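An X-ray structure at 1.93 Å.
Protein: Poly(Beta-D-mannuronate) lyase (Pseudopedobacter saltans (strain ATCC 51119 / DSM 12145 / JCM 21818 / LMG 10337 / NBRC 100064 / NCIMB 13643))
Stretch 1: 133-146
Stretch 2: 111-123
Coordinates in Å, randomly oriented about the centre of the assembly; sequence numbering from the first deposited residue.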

# COMPACT_ATOMS: atom_id res chain seq x y z
N SER A 133 -4.49 8.10 12.61
CA SER A 133 -5.74 8.18 11.86
C SER A 133 -5.63 9.23 10.77
O SER A 133 -5.07 10.31 10.99
CB SER A 133 -6.95 8.51 12.75
OG SER A 133 -7.22 7.47 13.65
N PHE A 134 -6.21 8.93 9.61
CA PHE A 134 -6.11 9.77 8.43
C PHE A 134 -7.47 9.84 7.75
O PHE A 134 -8.02 8.81 7.36
CB PHE A 134 -5.03 9.24 7.48
CG PHE A 134 -3.71 8.99 8.16
CD1 PHE A 134 -2.79 10.03 8.29
CD2 PHE A 134 -3.41 7.77 8.74
CE1 PHE A 134 -1.59 9.84 8.91
CE2 PHE A 134 -2.20 7.56 9.37
CZ PHE A 134 -1.28 8.61 9.46
N LYS A 135 -8.00 11.05 7.61
CA LYS A 135 -9.36 11.22 7.10
C LYS A 135 -9.44 12.37 6.11
O LYS A 135 -9.04 13.49 6.43
CB LYS A 135 -10.34 11.46 8.25
CG LYS A 135 -11.77 11.61 7.74
CD LYS A 135 -12.77 11.84 8.85
CE LYS A 135 -14.19 11.89 8.30
NZ LYS A 135 -14.37 13.08 7.43
N GLY A 136 -9.96 12.10 4.92
CA GLY A 136 -10.41 13.15 4.03
C GLY A 136 -9.41 13.70 3.03
O GLY A 136 -9.72 14.70 2.37
N LYS A 137 -8.23 13.09 2.87
CA LYS A 137 -7.28 13.62 1.90
C LYS A 137 -7.90 13.65 0.50
O LYS A 137 -8.49 12.67 0.05
CB LYS A 137 -5.99 12.80 1.89
CG LYS A 137 -4.92 13.42 1.01
CD LYS A 137 -3.71 12.49 0.83
CE LYS A 137 -2.48 13.29 0.53
NZ LYS A 137 -2.35 13.54 -0.95
N ASN A 138 -7.78 14.80 -0.18
CA ASN A 138 -8.50 14.96 -1.43
C ASN A 138 -7.65 15.51 -2.57
O ASN A 138 -8.19 15.79 -3.64
CB ASN A 138 -9.75 15.84 -1.20
CG ASN A 138 -9.42 17.31 -1.00
OD1 ASN A 138 -8.26 17.72 -0.98
ND2 ASN A 138 -10.46 18.13 -0.90
N ASN A 139 -6.34 15.61 -2.39
CA ASN A 139 -5.44 16.16 -3.41
C ASN A 139 -4.52 15.07 -3.96
O ASN A 139 -4.46 13.94 -3.45
CB ASN A 139 -4.60 17.31 -2.84
CG ASN A 139 -3.73 16.88 -1.66
OD1 ASN A 139 -4.05 15.93 -0.95
ND2 ASN A 139 -2.61 17.57 -1.47
N MET A 140 -3.77 15.45 -4.99
CA MET A 140 -2.80 14.58 -5.63
C MET A 140 -1.73 14.14 -4.63
O MET A 140 -1.53 14.76 -3.58
CB MET A 140 -2.15 15.31 -6.81
CG MET A 140 -3.01 15.43 -8.09
SD MET A 140 -4.17 14.08 -8.46
CE MET A 140 -3.05 12.79 -8.96
N GLN A 141 -1.03 13.03 -4.97
CA GLN A 141 0.04 12.35 -4.22
C GLN A 141 -0.52 11.28 -3.30
O GLN A 141 -1.59 11.46 -2.71
CB GLN A 141 0.91 13.35 -3.44
CG GLN A 141 1.71 14.23 -4.37
CD GLN A 141 2.75 13.41 -5.11
OE1 GLN A 141 2.60 13.11 -6.29
NE2 GLN A 141 3.90 13.21 -4.47
N PRO A 142 0.18 10.16 -3.16
CA PRO A 142 -0.27 9.12 -2.23
C PRO A 142 -0.43 9.67 -0.82
O PRO A 142 0.23 10.65 -0.43
CB PRO A 142 0.84 8.07 -2.30
CG PRO A 142 1.55 8.32 -3.60
CD PRO A 142 1.38 9.79 -3.92
N LEU A 143 -1.33 9.06 -0.06
CA LEU A 143 -1.45 9.41 1.35
C LEU A 143 -0.17 9.04 2.10
O LEU A 143 0.41 9.86 2.83
CB LEU A 143 -2.68 8.71 1.95
CG LEU A 143 -3.24 9.29 3.24
CD1 LEU A 143 -4.74 9.04 3.35
CD2 LEU A 143 -2.51 8.73 4.46
N VAL A 144 0.30 7.81 1.91
CA VAL A 144 1.55 7.33 2.49
C VAL A 144 2.46 6.94 1.34
O VAL A 144 2.06 6.17 0.47
CB VAL A 144 1.34 6.13 3.43
CG1 VAL A 144 2.69 5.62 3.94
CG2 VAL A 144 0.46 6.49 4.60
N GLY A 145 3.69 7.47 1.35
CA GLY A 145 4.69 7.08 0.38
C GLY A 145 5.97 6.55 1.00
O GLY A 145 6.37 6.95 2.09
N ASN A 146 6.63 5.66 0.26
CA ASN A 146 7.99 5.24 0.59
C ASN A 146 8.90 5.60 -0.56
O ASN A 146 8.60 5.29 -1.72
CB ASN A 146 8.07 3.73 0.91
CG ASN A 146 9.41 3.33 1.50
OD1 ASN A 146 9.70 3.62 2.66
ND2 ASN A 146 10.22 2.61 0.71
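Stretch 2 (111-123) SQKSTGYYWVLFR

The buried ammonium of Lys-137 pins stretch 2 to the loop of stretch 1: NZ donates to Tyr-117 O at 2.8 Å while also bonding, within its own stretch, Asn-139 OD1 at 2.9 Å and Gln-141 O at 2.8 Å. The chain reaching that point lies over the indole of Trp-119, with Lys-137 CB 3.5 Å from the centroid of the six-membered ring, almost along its normal. Trp-119, the residue of stretch 2 most covered by this contact, is met at its edge by Lys-135 O, 3.4 Å from Trp-119 CH2, and by Phe-134 CD1, 4.1 Å from Trp-119 CE3.

Stretch 2 runs in the same direction as stretch 1. It begins with a type I turn from Gln-112 to Thr-115, set against Asn-139 and Met-140: Met-140 N donates to Lys-113 O (3.0 Å), and Asn-139 ND2 to Thr-115 O (2.9 Å), the same amide nitrogen lying over one face of the Tyr-117 ring. An extended segment follows, where Tyr-117 N donates to Met-140 O at 3.3 Å. Tyr-118 receives Gln-141 NE2 over one ring face, 3.3 Å from CE1, and packs its CE2 3.7 Å from Pro-142 CD.

At Trp-119 and Val-120 the chain turns a corner, and both amides converge on one acceptor: Trp-119 N and Val-120 N lie 3.0 and 2.9 Å from Leu-143 O. Beyond it the backbones pair as parallel strands, Val-144 beside Val-120, Gly-145 beside Leu-121 and Asn-146 beside Phe-122, each with CA atoms 4.7 Å apart. Gly-145 carries the ladder, its N donating to Val-120 O and its O accepting from Phe-122 N, both at 2.8 Å. A CB on Gly-145 would clash with Tyr-118 CE2, at 2.4 Å. On the sheet face bearing Val-144, Val-120 and Phe-122, Val-144 CG1 approaches Phe-122 CE2 to 4.0 Å.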

# COMPACT_ATOMS: atom_id res chain seq x y z
N SER A 111 -6.80 23.99 -1.61
CA SER A 111 -8.02 24.33 -2.34
C SER A 111 -8.06 23.67 -3.71
O SER A 111 -9.14 23.27 -4.16
CB SER A 111 -8.19 25.85 -2.45
OG SER A 111 -7.08 26.44 -3.09
N GLN A 112 -6.94 23.53 -4.41
CA GLN A 112 -6.96 22.84 -5.70
C GLN A 112 -6.50 21.40 -5.46
O GLN A 112 -5.49 21.18 -4.79
CB GLN A 112 -6.04 23.43 -6.79
CG GLN A 112 -6.34 24.80 -7.48
CD GLN A 112 -6.12 26.02 -6.60
OE1 GLN A 112 -7.02 26.80 -6.31
NE2 GLN A 112 -4.83 26.28 -6.30
N LYS A 113 -7.20 20.43 -6.05
CA LYS A 113 -6.72 19.05 -6.05
C LYS A 113 -5.31 18.93 -6.62
O LYS A 113 -4.51 18.12 -6.16
CB LYS A 113 -7.70 18.17 -6.84
CG LYS A 113 -7.19 16.77 -7.15
CD LYS A 113 -8.21 15.98 -7.96
CE LYS A 113 -8.25 16.41 -9.44
NZ LYS A 113 -9.09 15.46 -10.23
N SER A 114 -4.99 19.75 -7.62
CA SER A 114 -3.69 19.70 -8.27
C SER A 114 -2.54 20.18 -7.39
O SER A 114 -1.38 20.01 -7.76
CB SER A 114 -3.74 20.54 -9.53
OG SER A 114 -3.94 21.90 -9.16
N THR A 115 -2.83 20.79 -6.24
CA THR A 115 -1.78 21.13 -5.29
C THR A 115 -1.44 19.84 -4.53
O THR A 115 -2.08 19.49 -3.53
CB THR A 115 -2.24 22.24 -4.35
OG1 THR A 115 -2.55 23.40 -5.13
CG2 THR A 115 -1.14 22.60 -3.35
N GLY A 116 -0.44 19.12 -5.03
CA GLY A 116 -0.11 17.80 -4.50
C GLY A 116 0.87 17.82 -3.34
O GLY A 116 1.81 18.62 -3.31
N TYR A 117 0.65 16.91 -2.39
CA TYR A 117 1.63 16.56 -1.36
C TYR A 117 1.22 15.27 -0.66
O TYR A 117 0.03 14.92 -0.61
CB TYR A 117 1.80 17.70 -0.34
CG TYR A 117 0.53 18.28 0.28
CD1 TYR A 117 -0.01 17.74 1.44
CD2 TYR A 117 -0.06 19.43 -0.24
CE1 TYR A 117 -1.15 18.28 2.03
CE2 TYR A 117 -1.19 19.99 0.35
CZ TYR A 117 -1.73 19.41 1.50
OH TYR A 117 -2.85 19.95 2.11
N TYR A 118 2.21 14.55 -0.14
CA TYR A 118 1.90 13.37 0.65
C TYR A 118 1.34 13.78 2.01
O TYR A 118 1.49 14.92 2.45
CB TYR A 118 3.14 12.51 0.93
CG TYR A 118 3.90 11.97 -0.24
CD1 TYR A 118 4.94 12.70 -0.81
CD2 TYR A 118 3.63 10.70 -0.75
CE1 TYR A 118 5.67 12.19 -1.87
CE2 TYR A 118 4.36 10.18 -1.81
CZ TYR A 118 5.37 10.93 -2.37
OH TYR A 118 6.11 10.42 -3.43
N TRP A 119 0.72 12.82 2.70
CA TRP A 119 0.46 13.07 4.10
C TRP A 119 1.56 12.49 4.98
O TRP A 119 1.99 13.13 5.95
CB TRP A 119 -0.92 12.54 4.49
CG TRP A 119 -1.99 13.58 4.20
CD1 TRP A 119 -1.84 14.72 3.46
CD2 TRP A 119 -3.34 13.58 4.65
NE1 TRP A 119 -3.01 15.42 3.41
CE2 TRP A 119 -3.96 14.74 4.14
CE3 TRP A 119 -4.10 12.70 5.43
CZ2 TRP A 119 -5.29 15.05 4.39
CZ3 TRP A 119 -5.44 13.01 5.67
CH2 TRP A 119 -6.01 14.18 5.16
N VAL A 120 2.11 11.33 4.61
CA VAL A 120 3.23 10.73 5.32
C VAL A 120 4.21 10.21 4.28
O VAL A 120 3.83 9.43 3.41
CB VAL A 120 2.79 9.59 6.27
CG1 VAL A 120 3.99 9.00 6.98
CG2 VAL A 120 1.75 10.07 7.28
N LEU A 121 5.47 10.62 4.37
CA LEU A 121 6.49 10.18 3.44
C LEU A 121 7.66 9.58 4.19
O LEU A 121 8.22 10.22 5.09
CB LEU A 121 6.97 11.33 2.54
CG LEU A 121 8.09 10.92 1.59
CD1 LEU A 121 7.63 9.88 0.59
CD2 LEU A 121 8.69 12.14 0.85
N PHE A 122 8.03 8.35 3.83
CA PHE A 122 9.18 7.69 4.43
C PHE A 122 10.41 7.87 3.55
O PHE A 122 10.38 7.58 2.35
CB PHE A 122 8.91 6.21 4.65
CG PHE A 122 7.94 5.95 5.75
CD1 PHE A 122 8.40 5.78 7.04
CD2 PHE A 122 6.58 5.87 5.50
CE1 PHE A 122 7.52 5.53 8.08
CE2 PHE A 122 5.69 5.62 6.55
CZ PHE A 122 6.16 5.47 7.83
N ARG A 123 11.50 8.32 4.17
CA ARG A 123 12.73 8.60 3.45
C ARG A 123 13.93 8.30 4.37
O ARG A 123 14.82 9.13 4.56
CB ARG A 123 12.70 10.05 2.97
CG ARG A 123 13.74 10.40 1.99
CD ARG A 123 13.52 11.85 1.57
NE ARG A 123 14.77 12.47 1.14
CZ ARG A 123 15.85 12.60 1.90
NH1 ARG A 123 15.87 12.17 3.17
NH2 ARG A 123 16.94 13.18 1.40